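Local coordinates for protein iron aquisition yersiniabactin synthesis enzyme, YbtT (Escherichia coli, PDB 6BA9) that is a type II thioesterase of low specificity that maintains production of the metallophore yersiniabactin by a mixed peptide and polyketide assembly line, at residues L6-C20 / W33-V46. The protein carries 1 engineered substitution. Sequence-based numbering, arbitrary orientation.
Sequences LWPARNGNTAHLVMC and WQAEQLADCALSLV
Trp7 and Leu43 meet where strand 42-46 lies between two neighbours in the alpha/beta-hydrolase sheet: it runs antiparallel to strand 3-7 and parallel to strand 16-20, the latter pairing belonging to a beta-alpha-beta unit. Over the centre of the Trp7 six-membered ring sits Leu43 CD2, a CH-pi contact 3.5 Å from the centroid. The opposite face is covered near its rim by the backbone of the loop, Gln37 CA and Leu38 N. With CG anti to its carbonyl carbon (chi1 -55°), Trp7 brings its indole N-H to Trp33, on the short helix 31-34, where NE1 of Trp7 donates a nearly straight bond of 2.8 Å to Trp33 O; the acceptor lies in the indole plane, whereas NE1 stands above the carbonyl plane. Phe237 also meets the Trp7 ring.

A classic beta bulge sets two residues, Leu6 and Trp7, against Leu43, and both amides donate to Leu43 O. From the same face of the sheet as Leu43, Met19 lays its CG and sulfur at the edge of the Trp33 ring, a Met-aromatic contact. Trp33 is itself anchored by NE1 to Pro229 O.

Farther out, the type I' turn from Arg10 to Asn13 grips Asp40. Arg10 NE makes a salt bridge of 2.9 Å to Asp40 OD1 and Asn11 ND2 reaches Asp40 OD2 at 3.0 Å, both meeting the carboxylate from above its plane. Gln37 CG lies over the centre of the Arg10 guanidinium, and the Gln37 amide follows, stacked with its plane 9° from that of the guanidinium; Gln37 NE2 donates to both Pro8 O and Ala39 O. Asn13 forms an Asx turn, its OD1 accepting from Ala15 N. On the other face of the sheet, His16 NE2 and Ser44 OG share a hydrogen bond of 2.7 Å, and a water links Ser44 OG to Trp7 O.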
# COMPACT_ATOMS: atom_id res chain seq x y z
N LEU A 6 -13.55 3.67 -5.54
CA LEU A 6 -13.88 2.33 -6.03
C LEU A 6 -15.24 1.86 -5.53
O LEU A 6 -16.03 1.31 -6.31
CB LEU A 6 -12.82 1.30 -5.62
CG LEU A 6 -11.38 1.49 -6.11
CD1 LEU A 6 -10.50 0.32 -5.72
CD2 LEU A 6 -11.33 1.70 -7.61
N TRP A 7 -15.53 2.05 -4.24
CA TRP A 7 -16.84 1.76 -3.68
C TRP A 7 -17.40 3.00 -3.00
O TRP A 7 -16.68 3.70 -2.28
CB TRP A 7 -16.82 0.68 -2.57
CG TRP A 7 -16.23 -0.63 -2.88
CD1 TRP A 7 -16.06 -1.21 -4.11
CD2 TRP A 7 -15.69 -1.54 -1.93
NE1 TRP A 7 -15.45 -2.42 -3.97
CE2 TRP A 7 -15.21 -2.65 -2.64
CE3 TRP A 7 -15.57 -1.52 -0.54
CZ2 TRP A 7 -14.61 -3.73 -2.01
CZ3 TRP A 7 -14.96 -2.59 0.08
CH2 TRP A 7 -14.50 -3.69 -0.65
N PRO A 8 -18.70 3.26 -3.14
CA PRO A 8 -19.34 4.23 -2.27
C PRO A 8 -19.70 3.56 -0.95
O PRO A 8 -19.83 2.33 -0.86
CB PRO A 8 -20.61 4.57 -3.06
CG PRO A 8 -20.97 3.27 -3.67
CD PRO A 8 -19.67 2.59 -4.02
N ALA A 9 -19.85 4.37 0.09
CA ALA A 9 -20.35 3.83 1.34
C ALA A 9 -21.76 3.31 1.12
O ALA A 9 -22.52 3.82 0.29
CB ALA A 9 -20.36 4.92 2.41
N ARG A 10 -22.11 2.27 1.87
CA ARG A 10 -23.48 1.77 1.81
C ARG A 10 -23.97 1.40 3.21
O ARG A 10 -23.21 1.34 4.18
CB ARG A 10 -23.64 0.58 0.86
CG ARG A 10 -22.99 -0.69 1.34
CD ARG A 10 -23.24 -1.82 0.36
NE ARG A 10 -22.69 -3.09 0.81
CZ ARG A 10 -22.58 -4.16 0.04
NH1 ARG A 10 -22.98 -4.12 -1.22
NH2 ARG A 10 -22.07 -5.28 0.53
N ASN A 11 -25.27 1.15 3.28
CA ASN A 11 -25.93 0.69 4.50
C ASN A 11 -25.76 1.67 5.66
O ASN A 11 -25.73 1.25 6.82
CB ASN A 11 -25.48 -0.71 4.89
CG ASN A 11 -25.88 -1.75 3.87
OD1 ASN A 11 -26.82 -1.54 3.10
ND2 ASN A 11 -25.16 -2.86 3.84
N GLY A 12 -25.64 2.96 5.36
CA GLY A 12 -25.45 3.98 6.37
C GLY A 12 -24.05 4.06 6.96
O GLY A 12 -23.83 4.88 7.86
N ASN A 13 -23.11 3.25 6.49
CA ASN A 13 -21.76 3.26 7.04
C ASN A 13 -21.10 4.59 6.71
O ASN A 13 -21.33 5.18 5.65
CB ASN A 13 -20.95 2.12 6.44
CG ASN A 13 -19.74 1.80 7.24
OD1 ASN A 13 -18.69 2.42 7.05
ND2 ASN A 13 -19.86 0.82 8.13
N THR A 14 -20.23 5.05 7.62
CA THR A 14 -19.57 6.34 7.47
C THR A 14 -18.06 6.21 7.29
O THR A 14 -17.40 7.23 7.04
CB THR A 14 -19.88 7.26 8.66
OG1 THR A 14 -19.35 6.71 9.87
CG2 THR A 14 -21.38 7.44 8.80
N ALA A 15 -17.51 5.01 7.38
CA ALA A 15 -16.07 4.84 7.29
C ALA A 15 -15.59 4.99 5.85
O ALA A 15 -16.33 4.79 4.89
CB ALA A 15 -15.66 3.48 7.83
N HIS A 16 -14.32 5.37 5.71
CA HIS A 16 -13.67 5.52 4.42
C HIS A 16 -12.31 4.85 4.49
O HIS A 16 -11.46 5.23 5.30
CB HIS A 16 -13.52 7.00 4.05
CG HIS A 16 -13.07 7.24 2.65
ND1 HIS A 16 -12.92 8.52 2.14
CD2 HIS A 16 -12.70 6.40 1.65
CE1 HIS A 16 -12.51 8.45 0.89
NE2 HIS A 16 -12.40 7.18 0.55
N LEU A 17 -12.14 3.80 3.69
CA LEU A 17 -10.89 3.05 3.59
C LEU A 17 -10.14 3.51 2.34
O LEU A 17 -10.71 3.52 1.25
CB LEU A 17 -11.19 1.55 3.53
CG LEU A 17 -10.06 0.56 3.29
CD1 LEU A 17 -9.04 0.59 4.39
CD2 LEU A 17 -10.64 -0.85 3.15
N VAL A 18 -8.89 3.93 2.52
CA VAL A 18 -8.02 4.43 1.46
C VAL A 18 -6.86 3.46 1.29
O VAL A 18 -6.10 3.22 2.24
CB VAL A 18 -7.52 5.84 1.79
CG1 VAL A 18 -6.51 6.34 0.74
CG2 VAL A 18 -8.69 6.81 1.88
N MET A 19 -6.74 2.89 0.09
CA MET A 19 -5.76 1.85 -0.19
C MET A 19 -4.62 2.38 -1.03
O MET A 19 -4.84 2.89 -2.13
CB MET A 19 -6.42 0.69 -0.94
CG MET A 19 -5.47 -0.41 -1.34
SD MET A 19 -4.88 -1.34 0.07
CE MET A 19 -3.81 -2.50 -0.76
N CYS A 20 -3.39 2.15 -0.57
CA CYS A 20 -2.16 2.48 -1.29
C CYS A 20 -1.65 1.24 -2.02
O CYS A 20 -1.47 0.18 -1.39
CB CYS A 20 -1.10 2.96 -0.30
SG CYS A 20 -1.55 4.53 0.48
N TRP A 33 -11.69 -5.73 -7.35
CA TRP A 33 -12.36 -5.10 -6.22
C TRP A 33 -13.62 -4.35 -6.65
O TRP A 33 -14.58 -4.26 -5.88
CB TRP A 33 -11.42 -4.14 -5.50
CG TRP A 33 -10.39 -4.78 -4.63
CD1 TRP A 33 -10.12 -6.10 -4.49
CD2 TRP A 33 -9.48 -4.09 -3.78
NE1 TRP A 33 -9.09 -6.29 -3.59
CE2 TRP A 33 -8.69 -5.06 -3.13
CE3 TRP A 33 -9.26 -2.74 -3.48
CZ2 TRP A 33 -7.70 -4.72 -2.21
CZ3 TRP A 33 -8.28 -2.41 -2.58
CH2 TRP A 33 -7.52 -3.40 -1.95
N GLN A 34 -13.62 -3.80 -7.86
CA GLN A 34 -14.82 -3.12 -8.35
C GLN A 34 -15.91 -4.09 -8.77
O GLN A 34 -17.07 -3.67 -8.89
CB GLN A 34 -14.45 -2.23 -9.53
CG GLN A 34 -13.52 -1.11 -9.15
CD GLN A 34 -13.14 -0.25 -10.33
OE1 GLN A 34 -12.18 -0.54 -11.04
NE2 GLN A 34 -13.90 0.82 -10.54
N ALA A 35 -15.59 -5.36 -9.01
CA ALA A 35 -16.61 -6.31 -9.40
C ALA A 35 -17.64 -6.51 -8.30
O ALA A 35 -18.76 -6.94 -8.58
CB ALA A 35 -15.98 -7.66 -9.75
N GLU A 36 -17.28 -6.22 -7.05
CA GLU A 36 -18.16 -6.56 -5.94
C GLU A 36 -17.73 -5.86 -4.66
O GLU A 36 -16.58 -5.98 -4.24
CB GLU A 36 -18.14 -8.07 -5.74
CG GLU A 36 -19.03 -8.56 -4.62
CD GLU A 36 -18.99 -10.07 -4.45
OE1 GLU A 36 -19.87 -10.60 -3.73
OE2 GLU A 36 -18.08 -10.73 -5.01
N GLN A 37 -18.66 -5.15 -4.01
CA GLN A 37 -18.37 -4.48 -2.76
C GLN A 37 -18.37 -5.49 -1.61
O GLN A 37 -19.38 -6.17 -1.37
CB GLN A 37 -19.40 -3.37 -2.52
CG GLN A 37 -19.20 -2.61 -1.24
CD GLN A 37 -19.77 -1.21 -1.29
OE1 GLN A 37 -20.40 -0.81 -2.27
NE2 GLN A 37 -19.53 -0.44 -0.24
N LEU A 38 -17.25 -5.59 -0.90
CA LEU A 38 -17.06 -6.61 0.11
C LEU A 38 -17.16 -6.10 1.54
O LEU A 38 -17.05 -6.90 2.49
CB LEU A 38 -15.71 -7.31 -0.10
CG LEU A 38 -15.60 -8.01 -1.45
CD1 LEU A 38 -14.21 -8.54 -1.72
CD2 LEU A 38 -16.60 -9.17 -1.53
N ALA A 39 -17.38 -4.81 1.73
CA ALA A 39 -17.60 -4.22 3.04
C ALA A 39 -18.34 -2.91 2.80
O ALA A 39 -18.34 -2.39 1.69
CB ALA A 39 -16.30 -3.95 3.80
N ASP A 40 -18.98 -2.39 3.85
CA ASP A 40 -19.89 -1.26 3.68
C ASP A 40 -19.21 0.12 3.65
O ASP A 40 -19.87 1.12 3.34
CB ASP A 40 -20.94 -1.29 4.78
CG ASP A 40 -21.92 -2.46 4.63
OD1 ASP A 40 -21.91 -3.15 3.59
OD2 ASP A 40 -22.68 -2.68 5.58
N CYS A 41 -17.92 0.20 3.97
CA CYS A 41 -17.22 1.47 3.93
C CYS A 41 -17.07 1.95 2.50
O CYS A 41 -17.06 1.15 1.56
CB CYS A 41 -15.81 1.29 4.52
SG CYS A 41 -14.82 -0.04 3.77
N ALA A 42 -16.94 3.26 2.34
CA ALA A 42 -16.38 3.80 1.11
C ALA A 42 -14.96 3.28 0.96
O ALA A 42 -14.27 3.01 1.95
CB ALA A 42 -16.38 5.32 1.13
N LEU A 43 -14.54 3.07 -0.29
CA LEU A 43 -13.22 2.57 -0.62
C LEU A 43 -12.65 3.40 -1.75
O LEU A 43 -13.29 3.55 -2.80
CB LEU A 43 -13.25 1.12 -1.07
CG LEU A 43 -11.94 0.51 -1.58
CD1 LEU A 43 -10.86 0.45 -0.50
CD2 LEU A 43 -12.18 -0.90 -2.11
N SER A 44 -11.45 3.95 -1.54
CA SER A 44 -10.74 4.68 -2.58
C SER A 44 -9.36 4.08 -2.76
O SER A 44 -8.78 3.53 -1.81
CB SER A 44 -10.64 6.15 -2.24
OG SER A 44 -11.93 6.75 -2.08
N LEU A 45 -8.83 4.21 -3.98
CA LEU A 45 -7.51 3.74 -4.35
C LEU A 45 -6.63 4.95 -4.66
O LEU A 45 -7.06 5.89 -5.35
CB LEU A 45 -7.59 2.85 -5.60
CG LEU A 45 -6.28 2.25 -6.10
CD1 LEU A 45 -5.74 1.21 -5.14
CD2 LEU A 45 -6.49 1.65 -7.50
N VAL A 46 -5.41 4.93 -4.15
CA VAL A 46 -4.43 5.99 -4.38
C VAL A 46 -3.69 5.71 -5.68
O VAL A 46 -3.22 4.59 -5.91
CB VAL A 46 -3.45 6.08 -3.20
CG1 VAL A 46 -2.45 7.21 -3.42
CG2 VAL A 46 -4.19 6.30 -1.90
O HOH W 1 -14.98 6.02 -2.45
O HOH W 2 -22.05 -5.75 3.31
O HOH W 3 -22.85 -0.90 7.70